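Local coordinates for protein endolysin 2638A (Staphylococcus phage 2638A, PDB 7AQH) that degrades host peptidoglycan to lyse the cell and release phage progeny, here represented by its C-terminal SH3b cell wall-binding domain, at residues K12-S17 with D52-F57; Q47-D52 with V63-F68; P76-D81 with G88-E93. All coordinates share one frame; numbering follows the deposited sequence.

Contact 1: K12-S17 with D52-F57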
loop_
_atom_site.group_PDB
_atom_site.type_symbol
_atom_site.label_atom_id
_atom_site.label_comp_id
_atom_site.label_asym_id
_atom_site.label_seq_id
_atom_site.Cartn_x
_atom_site.Cartn_y
_atom_site.Cartn_z
ATOM N N LYS A 12 -5.329 -4.975 7.959
ATOM C CA LYS A 12 -4.972 -4.956 9.369
ATOM C C LYS A 12 -4.696 -3.523 9.795
ATOM O O LYS A 12 -4.105 -2.747 9.039
ATOM C CB LYS A 12 -3.744 -5.831 9.642
ATOM C CG LYS A 12 -3.183 -5.691 11.048
ATOM C CD LYS A 12 -1.805 -6.325 11.153
ATOM C CE LYS A 12 -0.827 -5.674 10.186
ATOM N NZ LYS A 12 0.520 -6.306 10.242
ATOM N N ALA A 13 -5.129 -3.181 11.004
ATOM C CA ALA A 13 -4.884 -1.848 11.532
ATOM C C ALA A 13 -3.419 -1.705 11.923
ATOM O O ALA A 13 -2.822 -2.612 12.509
ATOM C CB ALA A 13 -5.786 -1.572 12.735
ATOM N N GLU A 14 -2.840 -0.554 11.589
ATOM C CA GLU A 14 -1.445 -0.273 11.904
ATOM C C GLU A 14 -1.145 1.201 11.684
ATOM O O GLU A 14 -1.357 1.727 10.588
ATOM C CB GLU A 14 -0.516 -1.145 11.054
ATOM C CG GLU A 14 0.958 -0.817 11.209
ATOM C CD GLU A 14 1.855 -1.815 10.506
ATOM O OE1 GLU A 14 1.452 -2.989 10.376
ATOM O OE2 GLU A 14 2.961 -1.423 10.079
ATOM N N HIS A 15 -0.647 1.874 12.717
ATOM C CA HIS A 15 -0.382 3.306 12.661
ATOM C C HIS A 15 1.128 3.502 12.621
ATOM O O HIS A 15 1.810 3.312 13.634
ATOM C CB HIS A 15 -0.993 4.010 13.870
ATOM C CG HIS A 15 -2.484 3.897 13.939
ATOM N ND1 HIS A 15 -3.319 4.451 12.994
ATOM C CD2 HIS A 15 -3.289 3.268 14.829
ATOM C CE1 HIS A 15 -4.574 4.178 13.304
ATOM N NE2 HIS A 15 -4.584 3.461 14.413
ATOM N N ALA A 16 1.645 3.903 11.461
ATOM C CA ALA A 16 3.073 4.146 11.306
ATOM C C ALA A 16 3.299 5.021 10.079
ATOM O O ALA A 16 2.382 5.271 9.291
ATOM C CB ALA A 16 3.852 2.830 11.201
ATOM N N SER A 17 4.539 5.487 9.931
ATOM C CA SER A 17 4.951 6.338 8.824
ATOM C C SER A 17 5.814 5.548 7.849
ATOM O O SER A 17 6.587 4.674 8.251
ATOM C CB SER A 17 5.729 7.559 9.311
ATOM O OG SER A 17 6.957 7.166 9.896
ATOM N N ASP A 52 -2.637 4.238 8.029
ATOM C CA ASP A 52 -3.412 3.744 9.156
ATOM C C ASP A 52 -3.884 2.313 8.966
ATOM O O ASP A 52 -4.508 1.755 9.877
ATOM C CB ASP A 52 -4.622 4.656 9.412
ATOM C CG ASP A 52 -5.475 4.853 8.174
ATOM O OD1 ASP A 52 -5.312 4.079 7.207
ATOM O OD2 ASP A 52 -6.308 5.780 8.167
ATOM N N GLU A 53 -3.612 1.705 7.814
ATOM C CA GLU A 53 -4.052 0.348 7.536
ATOM C C GLU A 53 -3.114 -0.275 6.515
ATOM O O GLU A 53 -2.603 0.406 5.620
ATOM C CB GLU A 53 -5.497 0.330 7.024
ATOM C CG GLU A 53 -6.107 -1.056 6.917
ATOM C CD GLU A 53 -7.497 -1.031 6.311
ATOM O OE1 GLU A 53 -7.759 -0.153 5.461
ATOM O OE2 GLU A 53 -8.328 -1.883 6.689
ATOM N N VAL A 54 -2.894 -1.579 6.656
ATOM C CA VAL A 54 -2.054 -2.349 5.748
ATOM C C VAL A 54 -2.911 -3.423 5.096
ATOM O O VAL A 54 -3.757 -4.038 5.754
ATOM C CB VAL A 54 -0.848 -2.978 6.476
ATOM C CG1 VAL A 54 0.057 -3.688 5.483
ATOM C CG2 VAL A 54 -0.077 -1.915 7.243
ATOM N N GLN A 55 -2.689 -3.649 3.803
ATOM C CA GLN A 55 -3.443 -4.642 3.054
ATOM C C GLN A 55 -2.497 -5.556 2.291
ATOM O O GLN A 55 -1.371 -5.178 1.954
ATOM C CB GLN A 55 -4.429 -3.986 2.075
ATOM C CG GLN A 55 -5.425 -3.039 2.726
ATOM C CD GLN A 55 -4.847 -1.660 2.973
ATOM O OE1 GLN A 55 -3.834 -1.286 2.384
ATOM N NE2 GLN A 55 -5.492 -0.895 3.845
ATOM N N LYS A 56 -2.975 -6.769 2.022
ATOM C CA LYS A 56 -2.264 -7.748 1.206
ATOM C C LYS A 56 -3.220 -8.209 0.115
ATOM O O LYS A 56 -4.220 -8.874 0.404
ATOM C CB LYS A 56 -1.774 -8.931 2.043
ATOM C CG LYS A 56 -0.659 -8.587 3.017
ATOM C CD LYS A 56 -0.176 -9.826 3.758
ATOM C CE LYS A 56 -1.312 -10.501 4.510
ATOM N NZ LYS A 56 -0.842 -11.683 5.284
ATOM N N PHE A 57 -2.916 -7.855 -1.131
ATOM C CA PHE A 57 -3.816 -8.131 -2.240
ATOM C C PHE A 57 -3.085 -7.868 -3.547
ATOM O O PHE A 57 -2.143 -7.073 -3.595
ATOM C CB PHE A 57 -5.082 -7.269 -2.158
ATOM C CG PHE A 57 -6.173 -7.703 -3.092
ATOM C CD1 PHE A 57 -6.446 -6.979 -4.242
ATOM C CD2 PHE A 57 -6.919 -8.838 -2.829
ATOM C CE1 PHE A 57 -7.447 -7.376 -5.107
ATOM C CE2 PHE A 57 -7.923 -9.241 -3.689
ATOM C CZ PHE A 57 -8.187 -8.509 -4.830
#
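The imidazole of His-15 meets Asp-52 through the methylene and not the acid: His-15 ND1 lies 3.8 Å from Asp-52 CB, with ring and carboxylate planes turned 74° apart. The CB of His-15 starts away from 52-57, yet with CG anti to the carbonyl carbon (chi1 -62°) the ring returns toward it. His-15 ND1 and Asp-52 OD2 remain 5.8 Å apart, too far for a direct ion pair between these two atoms. A second flat group, the Glu-14 carboxylate, ends an extended chain and brings Glu-14 OE1 to 3.6 Å from Val-54 CG2, a methyl carbon. The polar partners of this acid are others: Glu-14 OE2 is hydrogen-bonded to Tyr-51 OH, and Lys-12 NZ forms a salt bridge with Glu-14 OE1 at 3.4 Å, its hydrogen bond weak.

Backbone evidence shows an antiparallel ladder that fades toward Asp-52. Lys-12 and Val-54 form a hydrogen-bonded pair, with Val-54 N to Lys-12 O at 2.9 Å and a more bent return bond. Ala-13 and Glu-53 follow as a non-hydrogen-bonded pair, and Glu-14 N to Asp-52 O, at 3.3 Å, is weak. The strand directions are 134° apart, well short of 180°, so the two strands are markedly twisted against each other in this SH3b sheet. Strand 53-57 also pairs with strand 60-66, whereas strand 10-20 continues past the corner at Asp-52 to pair with strand 48-51.

Contact 2: Q47-D52 with V63-F68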
loop_
_atom_site.group_PDB
_atom_site.type_symbol
_atom_site.label_atom_id
_atom_site.label_comp_id
_atom_site.label_asym_id
_atom_site.label_seq_id
_atom_site.Cartn_x
_atom_site.Cartn_y
_atom_site.Cartn_z
ATOM N N GLN A 47 9.928 11.212 -0.082
ATOM C CA GLN A 47 8.652 11.643 0.468
ATOM C C GLN A 47 8.136 10.629 1.480
ATOM O O GLN A 47 8.328 9.419 1.327
ATOM C CB GLN A 47 7.625 11.843 -0.645
ATOM C CG GLN A 47 7.943 12.993 -1.584
ATOM C CD GLN A 47 6.886 13.180 -2.651
ATOM O OE1 GLN A 47 6.398 12.213 -3.236
ATOM N NE2 GLN A 47 6.519 14.430 -2.904
ATOM N N THR A 48 7.479 11.132 2.523
ATOM C CA THR A 48 6.990 10.312 3.619
ATOM C C THR A 48 5.495 10.521 3.810
ATOM O O THR A 48 4.972 11.623 3.617
ATOM C CB THR A 48 7.714 10.641 4.930
ATOM O OG1 THR A 48 9.123 10.449 4.767
ATOM C CG2 THR A 48 7.209 9.749 6.051
ATOM N N ILE A 49 4.808 9.445 4.188
ATOM C CA ILE A 49 3.382 9.480 4.480
ATOM C C ILE A 49 3.131 8.647 5.726
ATOM O O ILE A 49 3.935 7.792 6.105
ATOM C CB ILE A 49 2.529 8.964 3.296
ATOM C CG1 ILE A 49 2.951 7.546 2.893
ATOM C CG2 ILE A 49 2.648 9.897 2.104
ATOM C CD1 ILE A 49 2.340 6.444 3.733
ATOM N N LYS A 50 1.999 8.904 6.369
ATOM C CA LYS A 50 1.559 8.140 7.529
ATOM C C LYS A 50 0.285 7.392 7.170
ATOM O O LYS A 50 -0.743 8.013 6.871
ATOM C CB LYS A 50 1.343 9.019 8.764
ATOM C CG LYS A 50 2.616 9.548 9.400
ATOM C CD LYS A 50 2.302 10.292 10.692
ATOM C CE LYS A 50 3.559 10.781 11.393
ATOM N NZ LYS A 50 4.360 11.709 10.564
ATOM N N TYR A 51 0.363 6.069 7.199
ATOM C CA TYR A 51 -0.747 5.194 6.879
ATOM C C TYR A 51 -1.393 4.690 8.161
ATOM O O TYR A 51 -0.788 4.691 9.235
ATOM C CB TYR A 51 -0.260 4.019 6.035
ATOM C CG TYR A 51 0.761 3.142 6.735
ATOM C CD1 TYR A 51 2.116 3.442 6.682
ATOM C CD2 TYR A 51 0.370 2.013 7.443
ATOM C CE1 TYR A 51 3.053 2.648 7.313
ATOM C CE2 TYR A 51 1.303 1.209 8.080
ATOM C CZ TYR A 51 2.643 1.531 8.011
ATOM O OH TYR A 51 3.573 0.734 8.643
ATOM N N ASP A 52 -2.637 4.238 8.029
ATOM C CA ASP A 52 -3.412 3.744 9.156
ATOM C C ASP A 52 -3.884 2.313 8.966
ATOM O O ASP A 52 -4.508 1.755 9.877
ATOM C CB ASP A 52 -4.622 4.656 9.412
ATOM C CG ASP A 52 -5.475 4.853 8.174
ATOM O OD1 ASP A 52 -5.312 4.079 7.207
ATOM O OD2 ASP A 52 -6.308 5.780 8.167
ATOM N N VAL A 63 -0.267 -0.150 1.866
ATOM C CA VAL A 63 -0.583 0.724 2.989
ATOM C C VAL A 63 -1.554 1.783 2.491
ATOM O O VAL A 63 -1.446 2.249 1.352
ATOM C CB VAL A 63 0.678 1.378 3.592
ATOM C CG1 VAL A 63 1.680 0.312 4.013
ATOM C CG2 VAL A 63 1.302 2.347 2.599
ATOM N N SER A 64 -2.505 2.160 3.342
ATOM C CA SER A 64 -3.555 3.089 2.958
ATOM C C SER A 64 -3.618 4.243 3.946
ATOM O O SER A 64 -3.230 4.113 5.110
ATOM C CB SER A 64 -4.923 2.394 2.887
ATOM O OG SER A 64 -5.330 1.941 4.167
ATOM N N TRP A 65 -4.112 5.378 3.460
ATOM C CA TRP A 65 -4.316 6.554 4.293
ATOM C C TRP A 65 -5.365 7.426 3.624
ATOM O O TRP A 65 -5.715 7.227 2.458
ATOM C CB TRP A 65 -3.015 7.336 4.493
ATOM C CG TRP A 65 -2.542 8.020 3.245
ATOM C CD1 TRP A 65 -2.846 9.289 2.843
ATOM C CD2 TRP A 65 -1.689 7.473 2.233
ATOM N NE1 TRP A 65 -2.233 9.566 1.645
ATOM C CE2 TRP A 65 -1.516 8.469 1.250
ATOM C CE3 TRP A 65 -1.053 6.240 2.063
ATOM C CZ2 TRP A 65 -0.735 8.268 0.114
ATOM C CZ3 TRP A 65 -0.277 6.044 0.936
ATOM C CH2 TRP A 65 -0.126 7.052 -0.024
ATOM N N GLU A 66 -5.867 8.398 4.378
ATOM C CA GLU A 66 -6.812 9.367 3.851
ATOM C C GLU A 66 -6.080 10.666 3.545
ATOM O O GLU A 66 -5.216 11.099 4.315
ATOM C CB GLU A 66 -7.952 9.619 4.839
ATOM C CG GLU A 66 -8.898 8.439 5.014
ATOM C CD GLU A 66 -8.378 7.411 6.003
ATOM O OE1 GLU A 66 -7.339 7.674 6.646
ATOM O OE2 GLU A 66 -9.008 6.341 6.136
ATOM N N THR A 67 -6.431 11.286 2.422
ATOM C CA THR A 67 -5.830 12.548 2.027
ATOM C C THR A 67 -6.569 13.711 2.687
ATOM O O THR A 67 -7.526 13.530 3.444
ATOM C CB THR A 67 -5.836 12.686 0.505
ATOM O OG1 THR A 67 -7.188 12.700 0.029
ATOM C CG2 THR A 67 -5.091 11.525 -0.138
ATOM N N PHE A 68 -6.110 14.931 2.400
ATOM C CA PHE A 68 -6.787 16.111 2.922
ATOM C C PHE A 68 -8.199 16.203 2.375
ATOM O O PHE A 68 -9.105 16.717 3.045
ATOM C CB PHE A 68 -6.001 17.375 2.581
ATOM C CG PHE A 68 -6.571 18.612 3.200
ATOM C CD1 PHE A 68 -7.202 19.568 2.423
ATOM C CD2 PHE A 68 -6.496 18.808 4.568
ATOM C CE1 PHE A 68 -7.732 20.704 2.999
ATOM C CE2 PHE A 68 -7.025 19.941 5.150
ATOM C CZ PHE A 68 -7.644 20.891 4.363
#
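Asp-52 N donates to Ser-64 O over 3.0 Å with an N-H...O angle of 160°, the backbone hydrogen bond joining 47-52 to 63-68. It marks a corner of the SH3b fold, the bacterial relative of the small SH3 barrel: the axes of strands 48-51 and 63-66 are 89° apart, so they cross orthogonally and do not pair as a ladder. On the side chain, Asp-52 OD1 also lies 3.0 Å from Ser-64 O, two acceptors that would be expected to repel. Asp-52 OD2 approaches Glu-66 OE1 to 2.6 Å, a separation at which one of the two acids probably carries a proton. Ser-64 OG turns to Gln-55 NE2, its hydrogen-bond partner.

Away from Asp-52 the contact is apolar. Tyr-51 places CG between the backbone N and the carbonyl carbon (chi1 62°), which lays the ring across Val-63; Val-63 CG1 then sits 3.9 Å from the centroid of the Tyr-51 ring, almost on the normal, as a CH-pi contact. Ile-49 crosses Trp-65 at about a right angle. Its CG1 lies over one face of the indole, 4.3 Å from the centroid of the six-membered ring of Trp-65 and offset toward the rim, while Ile-49 CD1 comes down to 3.8 Å from Trp-65 CE3.

Contact 3: P76-D81 with G88-E93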
loop_
_atom_site.group_PDB
_atom_site.type_symbol
_atom_site.label_atom_id
_atom_site.label_comp_id
_atom_site.label_asym_id
_atom_site.label_seq_id
_atom_site.Cartn_x
_atom_site.Cartn_y
_atom_site.Cartn_z
ATOM N N PRO A 76 1.374 0.195 -2.852
ATOM C CA PRO A 76 2.139 -1.035 -2.630
ATOM C C PRO A 76 3.482 -0.729 -1.989
ATOM O O PRO A 76 4.084 0.322 -2.223
ATOM C CB PRO A 76 2.311 -1.604 -4.041
ATOM C CG PRO A 76 2.286 -0.400 -4.922
ATOM C CD PRO A 76 1.333 0.575 -4.275
ATOM N N VAL A 77 3.953 -1.665 -1.167
ATOM C CA VAL A 77 5.183 -1.450 -0.413
ATOM C C VAL A 77 6.106 -2.655 -0.533
ATOM O O VAL A 77 7.271 -2.596 -0.127
ATOM C CB VAL A 77 4.874 -1.143 1.065
ATOM C CG1 VAL A 77 4.112 0.168 1.184
ATOM C CG2 VAL A 77 4.086 -2.284 1.690
ATOM N N ARG A 78 5.599 -3.754 -1.086
ATOM C CA ARG A 78 6.417 -4.951 -1.234
ATOM C C ARG A 78 5.597 -6.025 -1.934
ATOM O O ARG A 78 4.363 -6.012 -1.896
ATOM C CB ARG A 78 6.922 -5.461 0.119
ATOM C CG ARG A 78 5.845 -6.066 1.003
ATOM C CD ARG A 78 6.299 -6.119 2.452
ATOM N NE ARG A 78 7.647 -6.666 2.583
ATOM C CZ ARG A 78 8.292 -6.795 3.737
ATOM N NH1 ARG A 78 7.712 -6.416 4.869
ATOM N NH2 ARG A 78 9.517 -7.302 3.762
ATOM N N THR A 79 6.301 -6.955 -2.573
ATOM C CA THR A 79 5.643 -8.070 -3.234
ATOM C C THR A 79 5.140 -9.077 -2.203
ATOM O O THR A 79 5.640 -9.164 -1.079
ATOM C CB THR A 79 6.595 -8.755 -4.216
ATOM O OG1 THR A 79 7.702 -9.315 -3.500
ATOM C CG2 THR A 79 7.112 -7.755 -5.239
ATOM N N TRP A 80 4.133 -9.850 -2.604
ATOM C CA TRP A 80 3.476 -10.780 -1.693
ATOM C C TRP A 80 2.974 -11.978 -2.481
ATOM O O TRP A 80 2.205 -11.816 -3.434
ATOM C CB TRP A 80 2.323 -10.090 -0.958
ATOM C CG TRP A 80 1.442 -11.017 -0.181
ATOM C CD1 TRP A 80 1.764 -11.697 0.957
ATOM C CD2 TRP A 80 0.082 -11.355 -0.478
ATOM N NE1 TRP A 80 0.691 -12.442 1.383
ATOM C CE2 TRP A 80 -0.354 -12.250 0.518
ATOM C CE3 TRP A 80 -0.808 -10.990 -1.494
ATOM C CZ2 TRP A 80 -1.641 -12.785 0.530
ATOM C CZ3 TRP A 80 -2.084 -11.522 -1.480
ATOM C CH2 TRP A 80 -2.489 -12.410 -0.476
ATOM N N ASP A 81 3.407 -13.172 -2.084
ATOM C CA ASP A 81 2.951 -14.414 -2.699
ATOM C C ASP A 81 1.775 -14.943 -1.886
ATOM O O ASP A 81 1.946 -15.386 -0.746
ATOM C CB ASP A 81 4.084 -15.434 -2.766
ATOM C CG ASP A 81 3.733 -16.645 -3.610
ATOM O OD1 ASP A 81 2.528 -16.900 -3.822
ATOM O OD2 ASP A 81 4.664 -17.343 -4.063
ATOM N N GLY A 88 8.458 -9.754 -0.289
ATOM C CA GLY A 88 9.691 -9.290 -0.891
ATOM C C GLY A 88 10.326 -8.133 -0.142
ATOM O O GLY A 88 9.924 -7.762 0.963
ATOM N N LYS A 89 11.350 -7.561 -0.771
ATOM C CA LYS A 89 12.047 -6.414 -0.210
ATOM C C LYS A 89 11.091 -5.243 -0.019
ATOM O O LYS A 89 10.199 -5.007 -0.838
ATOM C CB LYS A 89 13.181 -5.987 -1.143
ATOM C CG LYS A 89 14.110 -4.925 -0.567
ATOM C CD LYS A 89 15.234 -4.574 -1.532
ATOM C CE LYS A 89 16.084 -5.789 -1.874
ATOM N NZ LYS A 89 17.209 -5.406 -2.775
ATOM N N LEU A 90 11.277 -4.510 1.073
ATOM C CA LEU A 90 10.460 -3.337 1.347
ATOM C C LEU A 90 10.937 -2.175 0.486
ATOM O O LEU A 90 12.142 -1.935 0.355
ATOM C CB LEU A 90 10.529 -2.954 2.826
ATOM C CG LEU A 90 9.404 -2.060 3.339
ATOM C CD1 LEU A 90 8.050 -2.739 3.173
ATOM C CD2 LEU A 90 9.651 -1.688 4.791
ATOM N N TRP A 91 9.987 -1.453 -0.108
ATOM C CA TRP A 91 10.296 -0.323 -0.977
ATOM C C TRP A 91 10.508 0.975 -0.209
ATOM O O TRP A 91 10.488 2.053 -0.813
ATOM C CB TRP A 91 9.195 -0.142 -2.027
ATOM C CG TRP A 91 8.922 -1.376 -2.843
ATOM C CD1 TRP A 91 9.660 -2.525 -2.866
ATOM C CD2 TRP A 91 7.836 -1.581 -3.756
ATOM N NE1 TRP A 91 9.100 -3.430 -3.733
ATOM C CE2 TRP A 91 7.980 -2.876 -4.293
ATOM C CE3 TRP A 91 6.755 -0.796 -4.172
ATOM C CZ2 TRP A 91 7.085 -3.403 -5.223
ATOM C CZ3 TRP A 91 5.868 -1.322 -5.095
ATOM C CH2 TRP A 91 6.039 -2.613 -5.610
ATOM N N GLY A 92 10.713 0.894 1.097
ATOM C CA GLY A 92 10.905 2.088 1.891
ATOM C C GLY A 92 11.247 1.717 3.313
ATOM O O GLY A 92 11.616 0.576 3.598
ATOM N N GLU A 93 11.117 2.691 4.209
ATOM C CA GLU A 93 11.411 2.490 5.619
ATOM C C GLU A 93 10.169 2.778 6.452
ATOM O O GLU A 93 9.338 3.614 6.088
ATOM C CB GLU A 93 12.570 3.382 6.082
ATOM C CG GLU A 93 13.933 2.942 5.574
ATOM C CD GLU A 93 15.027 3.929 5.925
ATOM O OE1 GLU A 93 14.698 5.046 6.380
ATOM O OE2 GLU A 93 16.213 3.596 5.729
HETATM O O HOH W 1 9.092 -6.648 -2.762
#
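Arg-78 reaches Gly-88 because two torsions steer it there: CG stands between the backbone N and the carbonyl carbon (chi1 71°), and a bend at chi3 (-47°) turns the guanidinium side-on. Its NE and NH2 then both grip one atom, Gly-88 O, with Arg-78 NE to Gly-88 O at 3.0 Å and Arg-78 NH2 to Gly-88 O at 2.9 Å. The acceptor lies almost exactly in the guanidinium plane. Over one face of that plane comes Leu-90 CD1, offset toward the rim, 3.7 Å above the Arg-78 guanidinium.

Trp-91, with CG anti to the carbonyl carbon (chi1 -55°), folds its indole over the backbone of 77-78. Arg-78 CA makes a CH-pi contact 4.1 Å from the centroid of the five-membered ring of Trp-91, and the side chain of Pro-76 packs against CZ3 at the far end of the indole. The chain turns a corner at Arg-78, and backbone bonds tie the segments on both sides of it: Trp-91 N to Val-77 O at 2.9 Å, and Gly-88 N to Thr-79 O at 3.0 Å. Water 1 bridges the segments, accepting from Thr-79 N and donating to Lys-89 O, with a weak further bond from Trp-91 NE1.

These bonds join the chain leaving strand 72-77 to the chain entering strand 92-93. Since the positive guanidinium engages a neutral carbonyl, it would be expected to polarise Gly-88 O without forming an ion pair there.

None of the three contacts is fully buried: contact 2 is partly so, while contacts 1 and 3 lie at the surface. Contacts 1 and 2 share Asp-52, where strand 48-51 gives way to strand 53-57, and they also touch where Ser-17 CB packs on Ile-49 O at 3.7 Å. Their geometry differs: contact 1 is an antiparallel ladder, contact 2 an orthogonal crossing with one backbone bond and CH-pi and other apolar contacts. Contact 3, between the chain leaving strand 72-77 and the C-terminal part of the chain, relies on backbone bonds, an arginine grip and a bridging water. It meets contact 2 where Val-63 CG1 and Val-77 CG1 pack at 3.7 Å, and contact 1 where Trp-80 lies beside Lys-56.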